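Local coordinates for acyl-coenzyme A oxidase 3 (Yarrowia lipolytica, PDB 5YS9), which oxidises acyl-CoA substrates to trans-2-enoyl-CoA with FAD, reducing oxygen to hydrogen peroxide in peroxisomal fatty acid beta-oxidation, at residues T60-D65 / Q109-V114; G72-P77 / F643-I648; G431-S436 / K657-K662; S436-F441 / Q665-Q670. One frame throughout, in Å; residues are numbered along the deposited sequence.

Contact 1 (T60-D65 / Q109-V114)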
# COMPACT_ATOMS: atom_id res chain seq x y z
N THR A 60 -11.13 -3.91 -27.88
CA THR A 60 -11.46 -2.88 -28.84
C THR A 60 -12.90 -2.37 -28.74
O THR A 60 -13.16 -1.21 -28.96
CB THR A 60 -10.94 -3.14 -30.29
OG1 THR A 60 -11.98 -2.96 -31.24
CG2 THR A 60 -10.38 -4.50 -30.44
N GLU A 61 -13.83 -3.25 -28.39
CA GLU A 61 -15.21 -2.86 -28.15
C GLU A 61 -15.35 -1.93 -26.96
O GLU A 61 -16.16 -1.03 -26.97
CB GLU A 61 -16.08 -4.09 -27.95
CG GLU A 61 -16.66 -4.65 -29.22
CD GLU A 61 -17.09 -6.09 -29.10
OE1 GLU A 61 -17.19 -6.59 -27.98
OE2 GLU A 61 -17.33 -6.71 -30.13
N LEU A 62 -14.59 -2.20 -25.92
CA LEU A 62 -14.61 -1.36 -24.73
C LEU A 62 -13.98 0.01 -24.92
O LEU A 62 -14.55 1.02 -24.55
CB LEU A 62 -13.86 -2.08 -23.61
CG LEU A 62 -14.47 -3.34 -23.01
CD1 LEU A 62 -13.42 -4.18 -22.32
CD2 LEU A 62 -15.57 -2.99 -22.04
N GLU A 63 -12.81 0.02 -25.51
CA GLU A 63 -12.03 1.23 -25.66
C GLU A 63 -12.66 2.25 -26.59
O GLU A 63 -12.52 3.44 -26.40
CB GLU A 63 -10.59 0.91 -25.98
CG GLU A 63 -10.28 0.76 -27.44
CD GLU A 63 -8.85 0.35 -27.64
OE1 GLU A 63 -8.09 1.15 -28.20
OE2 GLU A 63 -8.49 -0.76 -27.24
N ARG A 64 -13.29 1.74 -27.62
CA ARG A 64 -13.96 2.54 -28.61
C ARG A 64 -15.23 3.19 -28.10
O ARG A 64 -15.69 4.15 -28.68
CB ARG A 64 -14.22 1.73 -29.86
CG ARG A 64 -13.01 1.54 -30.74
CD ARG A 64 -13.37 0.80 -32.00
NE ARG A 64 -12.28 0.73 -32.95
CZ ARG A 64 -12.37 0.12 -34.12
NH1 ARG A 64 -13.49 -0.45 -34.47
NH2 ARG A 64 -11.34 0.09 -34.94
N ASP A 65 -15.80 2.65 -27.04
CA ASP A 65 -17.07 3.14 -26.55
C ASP A 65 -16.94 4.50 -25.90
O ASP A 65 -16.25 4.67 -24.91
CB ASP A 65 -17.63 2.14 -25.56
CG ASP A 65 -19.10 2.24 -25.39
OD1 ASP A 65 -19.62 3.36 -25.39
OD2 ASP A 65 -19.75 1.21 -25.26
N GLN A 109 -13.92 -8.33 -16.90
CA GLN A 109 -12.58 -8.37 -16.28
C GLN A 109 -11.59 -7.43 -17.02
O GLN A 109 -10.76 -6.74 -16.42
CB GLN A 109 -12.00 -9.79 -16.36
CG GLN A 109 -12.51 -10.85 -15.40
CD GLN A 109 -11.79 -12.20 -15.63
OE1 GLN A 109 -11.83 -12.77 -16.74
NE2 GLN A 109 -11.11 -12.69 -14.59
N LEU A 110 -11.66 -7.47 -18.33
CA LEU A 110 -10.93 -6.52 -19.15
C LEU A 110 -11.27 -5.05 -18.78
O LEU A 110 -10.38 -4.22 -18.73
CB LEU A 110 -11.21 -6.78 -20.64
CG LEU A 110 -10.69 -8.12 -21.18
CD1 LEU A 110 -11.38 -8.41 -22.50
CD2 LEU A 110 -9.18 -8.11 -21.33
N HIS A 111 -12.54 -4.78 -18.54
CA HIS A 111 -13.01 -3.45 -18.23
C HIS A 111 -12.53 -3.02 -16.85
O HIS A 111 -12.39 -1.83 -16.61
CB HIS A 111 -14.55 -3.42 -18.24
CG HIS A 111 -15.14 -2.05 -18.13
ND1 HIS A 111 -16.30 -1.80 -17.43
CD2 HIS A 111 -14.74 -0.86 -18.62
CE1 HIS A 111 -16.60 -0.52 -17.53
NE2 HIS A 111 -15.66 0.08 -18.24
N GLY A 112 -12.32 -4.02 -15.97
CA GLY A 112 -11.78 -3.84 -14.64
C GLY A 112 -10.32 -3.43 -14.60
O GLY A 112 -9.83 -3.02 -13.57
N ILE A 113 -9.62 -3.56 -15.71
CA ILE A 113 -8.27 -3.02 -15.84
C ILE A 113 -8.23 -1.49 -15.70
O ILE A 113 -7.27 -0.95 -15.18
CB ILE A 113 -7.65 -3.41 -17.19
CG1 ILE A 113 -7.62 -4.94 -17.32
CG2 ILE A 113 -6.22 -2.87 -17.33
CD1 ILE A 113 -7.29 -5.47 -18.72
N VAL A 114 -9.27 -0.81 -16.12
CA VAL A 114 -9.36 0.66 -15.99
C VAL A 114 -10.57 1.24 -15.26
O VAL A 114 -10.54 2.39 -14.84
CB VAL A 114 -9.27 1.31 -17.35
CG1 VAL A 114 -7.85 1.16 -17.86
CG2 VAL A 114 -10.28 0.72 -18.33
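The imidazole of His-111 meets the CD2 methyl of Leu-62 at a slant to its plane. Leu-62 CD2 is 4.0 Å from His-111 CG and slightly farther from His-111 CD2. Within 60-65, one face of the Arg-64 guanidinium carries Thr-60 OG1, 4.0 Å above the plane and shifted toward the rim. This is helix-to-helix packing in the helical N-terminal region of an acyl-CoA oxidase. Helix 49-63 packs against helix 101-111. The closest CA atoms, those of Leu-62 and His-111, are 7.0 Å apart.

Leu-62 carries its side of the contact alone. Its two methyls divide the work. CD2 lies against His-111, while CD1 reaches the backbone where Leu-110 joins His-111. His-111 has CG opposite the backbone N (chi1 -171°), which puts the ring beside its own carbonyl carbon. The Leu-62 and Leu-110 side chains run at about a right angle to each other. All three residues are buried, and the forces between the segments are apolar.

Other parts of the fold close in around the leucine. Leu-92 of helix 78-92 touches both Leu-62 and His-111, and Phe-643 of helix 641-644 also packs on Leu-62. Next to this apolar patch, Glu-61 OE1 makes a salt bridge to Arg-107 NH2, linking the same two helices. Leu-62 CD1 sits 3.8 Å from Leu-110 CB and 3.9 Å from His-111 N.

Contact 2 (G72-P77 / F643-I648)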
# COMPACT_ATOMS: atom_id res chain seq x y z
N GLY A 72 -10.60 10.87 -18.38
CA GLY A 72 -10.79 11.96 -17.40
C GLY A 72 -11.30 11.55 -16.05
O GLY A 72 -11.70 12.39 -15.26
N ASP A 73 -11.24 10.25 -15.75
CA ASP A 73 -11.77 9.74 -14.49
C ASP A 73 -10.90 10.14 -13.27
O ASP A 73 -11.41 10.16 -12.15
CB ASP A 73 -11.95 8.21 -14.54
CG ASP A 73 -13.06 7.74 -15.49
OD1 ASP A 73 -13.66 8.54 -16.22
OD2 ASP A 73 -13.33 6.54 -15.52
N TYR A 74 -9.63 10.49 -13.45
CA TYR A 74 -8.82 10.79 -12.27
C TYR A 74 -9.29 12.08 -11.54
O TYR A 74 -9.12 12.19 -10.33
CB TYR A 74 -7.32 10.79 -12.57
CG TYR A 74 -6.77 9.49 -13.15
CD1 TYR A 74 -6.71 8.28 -12.39
CD2 TYR A 74 -6.29 9.46 -14.45
CE1 TYR A 74 -6.19 7.10 -12.95
CE2 TYR A 74 -5.79 8.28 -15.04
CZ TYR A 74 -5.74 7.11 -14.28
OH TYR A 74 -5.19 6.03 -14.90
N ASP A 75 -9.92 12.99 -12.26
CA ASP A 75 -10.31 14.27 -11.75
C ASP A 75 -11.75 14.29 -11.27
O ASP A 75 -12.25 15.34 -10.83
CB ASP A 75 -10.17 15.35 -12.84
CG ASP A 75 -8.72 15.58 -13.28
OD1 ASP A 75 -7.97 16.12 -12.46
OD2 ASP A 75 -8.35 15.26 -14.46
N MET A 76 -12.44 13.15 -11.37
CA MET A 76 -13.87 13.10 -11.10
C MET A 76 -14.12 12.98 -9.62
O MET A 76 -13.61 12.04 -9.02
CB MET A 76 -14.53 11.86 -11.74
CG MET A 76 -14.85 11.99 -13.20
SD MET A 76 -15.89 10.63 -13.71
CE MET A 76 -15.77 10.82 -15.48
N PRO A 77 -14.94 13.88 -9.05
CA PRO A 77 -15.42 13.70 -7.66
C PRO A 77 -16.45 12.57 -7.56
O PRO A 77 -17.04 12.19 -8.57
CB PRO A 77 -16.09 15.04 -7.34
CG PRO A 77 -16.64 15.49 -8.65
CD PRO A 77 -15.71 14.94 -9.74
N PHE A 643 -6.02 1.32 -22.29
CA PHE A 643 -5.97 0.39 -21.10
C PHE A 643 -4.86 0.72 -20.12
O PHE A 643 -4.98 0.49 -18.90
CB PHE A 643 -5.88 -1.10 -21.49
CG PHE A 643 -7.17 -1.68 -21.95
CD1 PHE A 643 -8.07 -2.19 -21.06
CD2 PHE A 643 -7.52 -1.64 -23.29
CE1 PHE A 643 -9.31 -2.69 -21.49
CE2 PHE A 643 -8.73 -2.14 -23.73
CZ PHE A 643 -9.63 -2.67 -22.83
N ILE A 644 -3.77 1.23 -20.67
CA ILE A 644 -2.65 1.70 -19.90
C ILE A 644 -3.05 2.89 -19.07
O ILE A 644 -2.71 2.98 -17.91
CB ILE A 644 -1.49 2.07 -20.84
CG1 ILE A 644 -0.93 0.81 -21.50
CG2 ILE A 644 -0.40 2.83 -20.11
CD1 ILE A 644 -0.06 -0.01 -20.60
N ASN A 645 -3.75 3.83 -19.69
CA ASN A 645 -4.35 4.97 -19.03
C ASN A 645 -3.36 5.72 -18.16
O ASN A 645 -3.69 6.15 -17.07
CB ASN A 645 -5.60 4.59 -18.25
CG ASN A 645 -6.56 5.75 -18.08
OD1 ASN A 645 -7.45 5.69 -17.27
ND2 ASN A 645 -6.38 6.79 -18.85
N ALA A 646 -2.13 5.83 -18.63
CA ALA A 646 -1.11 6.61 -17.97
C ALA A 646 -0.15 7.13 -19.03
O ALA A 646 0.32 6.36 -19.84
CB ALA A 646 -0.38 5.76 -16.96
N PRO A 647 0.18 8.41 -19.00
CA PRO A 647 1.03 9.00 -20.03
C PRO A 647 2.44 8.42 -20.11
O PRO A 647 2.96 8.26 -21.18
CB PRO A 647 1.11 10.46 -19.64
CG PRO A 647 0.32 10.62 -18.41
CD PRO A 647 -0.54 9.43 -18.25
N ILE A 648 3.04 8.15 -18.97
CA ILE A 648 4.39 7.62 -18.92
C ILE A 648 4.48 6.17 -19.41
O ILE A 648 5.54 5.69 -19.72
CB ILE A 648 5.03 7.82 -17.53
CG1 ILE A 648 4.29 7.04 -16.45
CG2 ILE A 648 5.06 9.30 -17.17
CD1 ILE A 648 4.96 7.08 -15.11
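Tyr-74 reaches from the loop between helices 49-63 and 78-92 to Asn-645, at the turn that ends helix 641-644. A loop side chain here hydrogen-bonds to the backbone carbonyl of the first residue past a helix. The contact joins the N-terminal and C-terminal parts of the acyl-CoA oxidase chain. CB points toward the other segment and the ring follows. On the way, CD1 passes Gly-437 O and the ring touches Tyr-438. Farther along, Tyr-74 CE2 is 3.6 Å from Asn-645 O and 3.8 Å from Asn-645 OD1. CZ has the same two oxygen neighbours. At the tip, Tyr-74 OH donates a hydrogen bond of 2.6 Å to Asn-645 O. The acceptor lies at the ring edge, near its plane. The hydroxyl in turn lies in the carbonyl plane, with a C=O...O angle of 151°.

Asn-645 has positive phi. Its side chain comes from the opposite direction. CG lies opposite the backbone N (chi1 -154°), which brings the amide up to the OH and CE2 end of the phenol, the two planes 29° apart.

Arg-319 of helix 300-330 supports the same corner. Its NE bonds to Ile-644 O, and its NH2 makes a weak bond to Tyr-74 OH. That nearby positive charge may polarise the hydroxyl. Asn-645 OD1 lies 3.3 Å from Tyr-74 OH, a longer approach than that of the backbone oxygen.

Contact 3 (G431-S436 / K657-K662). With FAD (flavin-adenine dinucleotide), chain D.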
# COMPACT_ATOMS: atom_id res chain seq x y z
N GLY A 431 9.27 6.90 -9.15
CA GLY A 431 9.64 8.07 -8.39
C GLY A 431 8.47 8.97 -8.10
O GLY A 431 7.39 8.49 -8.04
N GLY A 432 8.70 10.26 -7.95
CA GLY A 432 7.63 11.24 -7.78
C GLY A 432 6.57 11.28 -8.88
O GLY A 432 5.38 11.54 -8.60
N HIS A 433 6.93 10.92 -10.10
CA HIS A 433 5.91 10.80 -11.15
C HIS A 433 4.93 9.63 -10.93
O HIS A 433 3.89 9.55 -11.58
CB HIS A 433 6.59 10.71 -12.51
CG HIS A 433 7.44 11.89 -12.81
ND1 HIS A 433 8.72 11.77 -13.29
CD2 HIS A 433 7.23 13.21 -12.63
CE1 HIS A 433 9.24 12.97 -13.45
NE2 HIS A 433 8.34 13.86 -13.09
N GLY A 434 5.27 8.73 -9.99
CA GLY A 434 4.32 7.75 -9.53
C GLY A 434 3.13 8.38 -8.79
O GLY A 434 2.06 7.82 -8.71
N TYR A 435 3.36 9.52 -8.20
CA TYR A 435 2.40 10.10 -7.31
C TYR A 435 1.43 10.97 -8.15
O TYR A 435 0.46 11.48 -7.62
CB TYR A 435 3.18 10.86 -6.22
CG TYR A 435 2.40 11.18 -4.97
CD1 TYR A 435 2.10 10.18 -4.02
CD2 TYR A 435 1.98 12.49 -4.69
CE1 TYR A 435 1.38 10.47 -2.85
CE2 TYR A 435 1.27 12.79 -3.51
CZ TYR A 435 0.98 11.77 -2.59
OH TYR A 435 0.30 12.05 -1.42
N SER A 436 1.68 11.12 -9.45
CA SER A 436 0.74 11.84 -10.30
C SER A 436 -0.50 11.00 -10.49
O SER A 436 -0.41 9.89 -11.00
CB SER A 436 1.32 12.20 -11.68
OG SER A 436 0.26 12.49 -12.61
N LYS A 657 6.60 13.98 -23.17
CA LYS A 657 5.68 14.68 -24.06
C LYS A 657 4.22 14.38 -23.69
O LYS A 657 3.42 15.28 -23.59
CB LYS A 657 5.98 14.30 -25.49
CG LYS A 657 5.23 15.11 -26.53
CD LYS A 657 5.79 14.83 -27.91
CE LYS A 657 5.86 16.09 -28.75
NZ LYS A 657 6.28 15.74 -30.13
N HIS A 658 3.87 13.11 -23.49
CA HIS A 658 2.47 12.78 -23.19
C HIS A 658 2.01 13.26 -21.79
O HIS A 658 0.94 13.80 -21.65
CB HIS A 658 2.23 11.28 -23.30
CG HIS A 658 2.46 10.74 -24.67
ND1 HIS A 658 1.72 11.15 -25.76
CD2 HIS A 658 3.34 9.81 -25.13
CE1 HIS A 658 2.18 10.53 -26.84
NE2 HIS A 658 3.15 9.71 -26.48
N TYR A 659 2.85 13.03 -20.79
CA TYR A 659 2.70 13.51 -19.41
C TYR A 659 2.50 15.00 -19.34
O TYR A 659 1.52 15.47 -18.75
CB TYR A 659 3.99 13.16 -18.66
CG TYR A 659 4.02 13.32 -17.17
CD1 TYR A 659 2.90 13.20 -16.39
CD2 TYR A 659 5.22 13.47 -16.53
CE1 TYR A 659 2.96 13.30 -15.02
CE2 TYR A 659 5.30 13.56 -15.15
CZ TYR A 659 4.17 13.46 -14.39
OH TYR A 659 4.24 13.54 -13.01
N PHE A 660 3.38 15.78 -19.98
CA PHE A 660 3.15 17.24 -20.03
C PHE A 660 1.81 17.56 -20.77
O PHE A 660 1.08 18.49 -20.36
CB PHE A 660 4.35 17.97 -20.66
CG PHE A 660 4.32 19.49 -20.55
CD1 PHE A 660 4.48 20.13 -19.33
CD2 PHE A 660 4.22 20.28 -21.69
CE1 PHE A 660 4.52 21.52 -19.21
CE2 PHE A 660 4.23 21.67 -21.60
CZ PHE A 660 4.39 22.29 -20.35
N ALA A 661 1.49 16.78 -21.82
CA ALA A 661 0.26 16.99 -22.56
C ALA A 661 -0.94 16.76 -21.68
O ALA A 661 -1.89 17.51 -21.75
CB ALA A 661 0.17 16.12 -23.83
N LYS A 662 -0.86 15.71 -20.84
CA LYS A 662 -2.02 15.22 -20.05
C LYS A 662 -2.33 16.22 -18.94
O LYS A 662 -3.49 16.60 -18.72
CB LYS A 662 -1.75 13.80 -19.48
CG LYS A 662 -2.90 12.82 -19.61
CD LYS A 662 -4.10 13.28 -18.85
CE LYS A 662 -5.25 12.25 -18.84
NZ LYS A 662 -5.82 11.97 -20.17
PA FAD D . 14.30 9.51 -9.82
O1A FAD D . 15.35 10.17 -9.01
O2A FAD D . 14.45 9.39 -11.29
O5B FAD D . 14.04 8.03 -9.34
C5B FAD D . 12.99 7.33 -9.99
C4B FAD D . 13.13 5.87 -9.67
O4B FAD D . 14.38 5.41 -10.16
C3B FAD D . 13.15 5.71 -8.17
O3B FAD D . 12.35 4.62 -7.78
C2B FAD D . 14.57 5.38 -7.84
O2B FAD D . 14.62 4.47 -6.75
C1B FAD D . 15.11 4.78 -9.13
N9A FAD D . 16.51 5.19 -9.17
C8A FAD D . 16.96 6.41 -9.44
N7A FAD D . 18.31 6.44 -9.37
C5A FAD D . 18.73 5.22 -9.03
C6A FAD D . 20.03 4.57 -8.77
N6A FAD D . 21.19 5.24 -8.87
N1A FAD D . 20.01 3.28 -8.44
C2A FAD D . 18.87 2.59 -8.34
N3A FAD D . 17.66 3.11 -8.55
C4A FAD D . 17.53 4.40 -8.89
N1 FAD D . 10.56 19.01 -5.31
C2 FAD D . 10.84 20.29 -5.02
O2 FAD D . 11.93 20.73 -5.35
N3 FAD D . 10.00 21.09 -4.37
C4 FAD D . 8.81 20.68 -3.98
O4 FAD D . 8.07 21.45 -3.40
C4X FAD D . 8.42 19.30 -4.26
N5 FAD D . 7.23 18.82 -3.89
C5X FAD D . 6.88 17.56 -4.17
C6 FAD D . 5.64 17.12 -3.79
C7 FAD D . 5.26 15.83 -4.06
C7M FAD D . 3.91 15.35 -3.63
C8 FAD D . 6.19 14.94 -4.78
C8M FAD D . 5.79 13.53 -5.08
C9 FAD D . 7.44 15.38 -5.16
C9A FAD D . 7.82 16.67 -4.89
N10 FAD D . 9.09 17.14 -5.27
C10 FAD D . 9.39 18.46 -4.97
C1' FAD D . 10.05 16.31 -5.99
C2' FAD D . 10.61 15.13 -5.20
O2' FAD D . 11.65 15.56 -4.33
C3' FAD D . 11.13 14.05 -6.15
O3' FAD D . 10.02 13.29 -6.59
C4' FAD D . 12.12 13.07 -5.54
O4' FAD D . 12.99 13.78 -4.68
C5' FAD D . 13.01 12.41 -6.59
O5' FAD D . 12.41 11.36 -7.33
P FAD D . 12.40 11.43 -8.92
O1P FAD D . 11.00 11.57 -9.40
O2P FAD D . 13.40 12.43 -9.34
O3P FAD D . 12.83 9.99 -9.43
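The FAD-binding loop between helices 391-428 and 441-448 packs here against helix 655-666. The loop residues Gly-431, Gly-432 and Tyr-435 belong to the cofactor pocket. His-433 and Ser-436 of the loop face Tyr-659 of the helix. The main interaction is an offset edge-to-face aromatic pair. The edge of the Tyr-659 ring points to the face of His-433. Their centroids are 5.0 Å apart and their planes stand at 83°. Tyr-659 OH and CE2 both approach His-433 CD2, at 3.0 and 3.2 Å. Tyr-659 OH also lies 3.5 Å from Ser-436 CB. Ser-436 OG lies in the plane of the phenol ring, 3.7 Å from Tyr-659 CE1. Tyr-659 gets there because CG is opposite the backbone N (chi1 -169°), which sends the ring across to the loop.

The imidazole is held from other sides too. His-433 ND1 is hydrogen-bonded to Tyr-327 OH, which should limit the rotation of the ring. Trp-199 of the second subunit meets both His-433 and Tyr-659. Thus the aromatic cluster spans the dimer interface.

The same loop also contacts the cofactor. Gly-432 N donates a hydrogen bond of 3.0 Å to FAD O1P, a bent one. Without side chains, Gly-431 and Gly-432 let the backbone lie close to the diphosphate and the ribityl chain. Ser-169 and Asp-457 of the second subunit also bind the FAD. At the flavin end, Tyr-435 meets the methyls obliquely, with Tyr-435 CD2 3.6 Å from FAD C7M.

Contact 4 (S436-F441 / Q665-Q670)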
# COMPACT_ATOMS: atom_id res chain seq x y z
N SER A 436 1.68 11.12 -9.45
CA SER A 436 0.74 11.84 -10.30
C SER A 436 -0.50 11.00 -10.49
O SER A 436 -0.41 9.89 -11.00
CB SER A 436 1.32 12.20 -11.68
OG SER A 436 0.26 12.49 -12.61
N GLY A 437 -1.65 11.52 -10.10
CA GLY A 437 -2.92 10.81 -10.32
C GLY A 437 -3.11 10.28 -11.75
O GLY A 437 -3.76 9.25 -11.96
N TYR A 438 -2.57 10.98 -12.75
CA TYR A 438 -2.74 10.59 -14.17
C TYR A 438 -1.98 9.32 -14.54
O TYR A 438 -2.30 8.67 -15.51
CB TYR A 438 -2.40 11.79 -15.13
CG TYR A 438 -3.19 13.01 -14.72
CD1 TYR A 438 -4.60 12.98 -14.73
CD2 TYR A 438 -2.55 14.16 -14.23
CE1 TYR A 438 -5.34 14.06 -14.27
CE2 TYR A 438 -3.29 15.25 -13.79
CZ TYR A 438 -4.68 15.19 -13.82
OH TYR A 438 -5.41 16.25 -13.38
N ASN A 439 -0.95 8.97 -13.77
CA ASN A 439 -0.28 7.73 -14.02
C ASN A 439 -0.93 6.51 -13.34
O ASN A 439 -0.43 5.42 -13.46
CB ASN A 439 1.19 7.88 -13.72
CG ASN A 439 1.85 8.83 -14.69
OD1 ASN A 439 1.68 8.69 -15.91
ND2 ASN A 439 2.57 9.84 -14.18
N GLY A 440 -2.07 6.71 -12.65
CA GLY A 440 -2.99 5.65 -12.28
C GLY A 440 -2.71 4.88 -11.01
O GLY A 440 -3.63 4.30 -10.43
N PHE A 441 -1.47 4.88 -10.56
CA PHE A 441 -1.10 4.13 -9.36
C PHE A 441 -2.03 4.38 -8.16
O PHE A 441 -2.48 3.44 -7.51
CB PHE A 441 0.34 4.42 -8.96
CG PHE A 441 1.35 4.12 -10.03
CD1 PHE A 441 1.72 2.81 -10.31
CD2 PHE A 441 1.96 5.15 -10.75
CE1 PHE A 441 2.64 2.53 -11.29
CE2 PHE A 441 2.91 4.88 -11.74
CZ PHE A 441 3.24 3.57 -12.00
N GLN A 665 -3.86 19.46 -20.52
CA GLN A 665 -5.23 19.19 -21.00
C GLN A 665 -6.24 19.22 -19.87
O GLN A 665 -7.24 19.86 -19.98
CB GLN A 665 -5.33 17.84 -21.72
CG GLN A 665 -4.75 17.91 -23.11
CD GLN A 665 -4.38 16.57 -23.75
OE1 GLN A 665 -3.84 16.54 -24.86
NE2 GLN A 665 -4.66 15.46 -23.07
N GLN A 666 -5.93 18.56 -18.77
CA GLN A 666 -6.79 18.51 -17.60
C GLN A 666 -6.63 19.73 -16.73
O GLN A 666 -7.48 19.95 -15.90
CB GLN A 666 -6.44 17.31 -16.72
CG GLN A 666 -6.58 15.95 -17.38
CD GLN A 666 -8.02 15.71 -17.78
OE1 GLN A 666 -8.31 15.71 -18.95
NE2 GLN A 666 -8.92 15.55 -16.80
N ASN A 667 -5.53 20.44 -16.85
CA ASN A 667 -5.29 21.58 -16.00
C ASN A 667 -4.83 22.76 -16.84
O ASN A 667 -3.67 23.15 -16.77
CB ASN A 667 -4.27 21.24 -14.92
CG ASN A 667 -4.69 20.05 -14.07
OD1 ASN A 667 -5.38 20.20 -13.09
ND2 ASN A 667 -4.23 18.88 -14.43
N PRO A 668 -5.73 23.35 -17.60
CA PRO A 668 -5.33 24.46 -18.47
C PRO A 668 -4.80 25.61 -17.65
O PRO A 668 -5.40 25.99 -16.66
CB PRO A 668 -6.63 24.84 -19.18
CG PRO A 668 -7.70 24.05 -18.55
CD PRO A 668 -7.07 22.87 -17.93
N ALA A 669 -3.69 26.17 -18.10
CA ALA A 669 -2.91 27.09 -17.30
C ALA A 669 -3.04 28.58 -17.58
O ALA A 669 -2.34 29.37 -16.98
CB ALA A 669 -1.46 26.67 -17.33
N GLN A 670 -3.95 28.97 -18.46
CA GLN A 670 -4.02 30.38 -18.85
C GLN A 670 -4.33 31.35 -17.72
O GLN A 670 -3.80 32.43 -17.72
CB GLN A 670 -4.87 30.63 -20.09
CG GLN A 670 -6.27 30.10 -20.02
CD GLN A 670 -6.39 28.73 -20.63
OE1 GLN A 670 -5.53 28.29 -21.39
NE2 GLN A 670 -7.47 28.04 -20.30
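Tyr-438 and Asn-667 approach from opposite directions and meet at the phenol oxygen. The Asn-667 amide is turned 62° from the ring plane. Asn-667 ND2 donates a hydrogen bond of 3.1 Å to Tyr-438 OH, with an N-H...O angle of 158°. The hydroxyl lies close to the amide plane. Gln-666 takes a different path. Its chain passes obliquely by the phenol, with Gln-666 CG 3.8 Å from Tyr-438 CE1 and Gln-666 CB 3.7 Å from Tyr-438 OH. The bend at chi2 (-62°) keeps its aliphatic part near the ring while the amide turns off.

The contact joins the short 3-10 turn 437-439, within the loop that carries the FAD-pocket glycines, to the C-terminal end of helix 655-666. Asn-667 is the first residue to leave the helix. At the start of the turn, Ser-436 forms an ST turn: Ser-436 OG accepts from Tyr-438 N at 3.2 Å. The ST turn leads into the backbone that carries the tyrosine.

The polar ends have further partners. Asp-75 pairs with both Tyr-438 OH and Gln-666 NE2, though the glutamine bond is modelled too short for its length to be trusted. Tyr-438 OH thus has Asn-667 ND2, Asp-75 OD1 and Lys-252 N of the second subunit as partners. Asn-667 ND2 has a second acceptor, Val-663 O, one turn back in the helix, which probably limits the rotation of the amide. On the CE2 side of the phenol, Asn-667 ND2 is 3.8 Å from Tyr-438 CE2.

Contacts 1, 3 and 4 are buried and contact 2 only partly, and none is a surface contact. Contact 1 lies nearest the centre of the chain and is purely apolar between its segments. The others lie farther out and reach the second subunit. Contact 2 is polar, and contact 1 touches it through Phe-643. Contacts 3 and 4 share Ser-436 and both set the loop after helix 391-428 against helix 655-666. Contact 3 does this with aromatic rings beside the FAD, contact 4 with an amide and a phenol farther along the helix. Asp-75 joins contact 2 to contact 4, and Pro-647 joins it to contact 3. Thus contacts 2, 3 and 4 form one continuous patch.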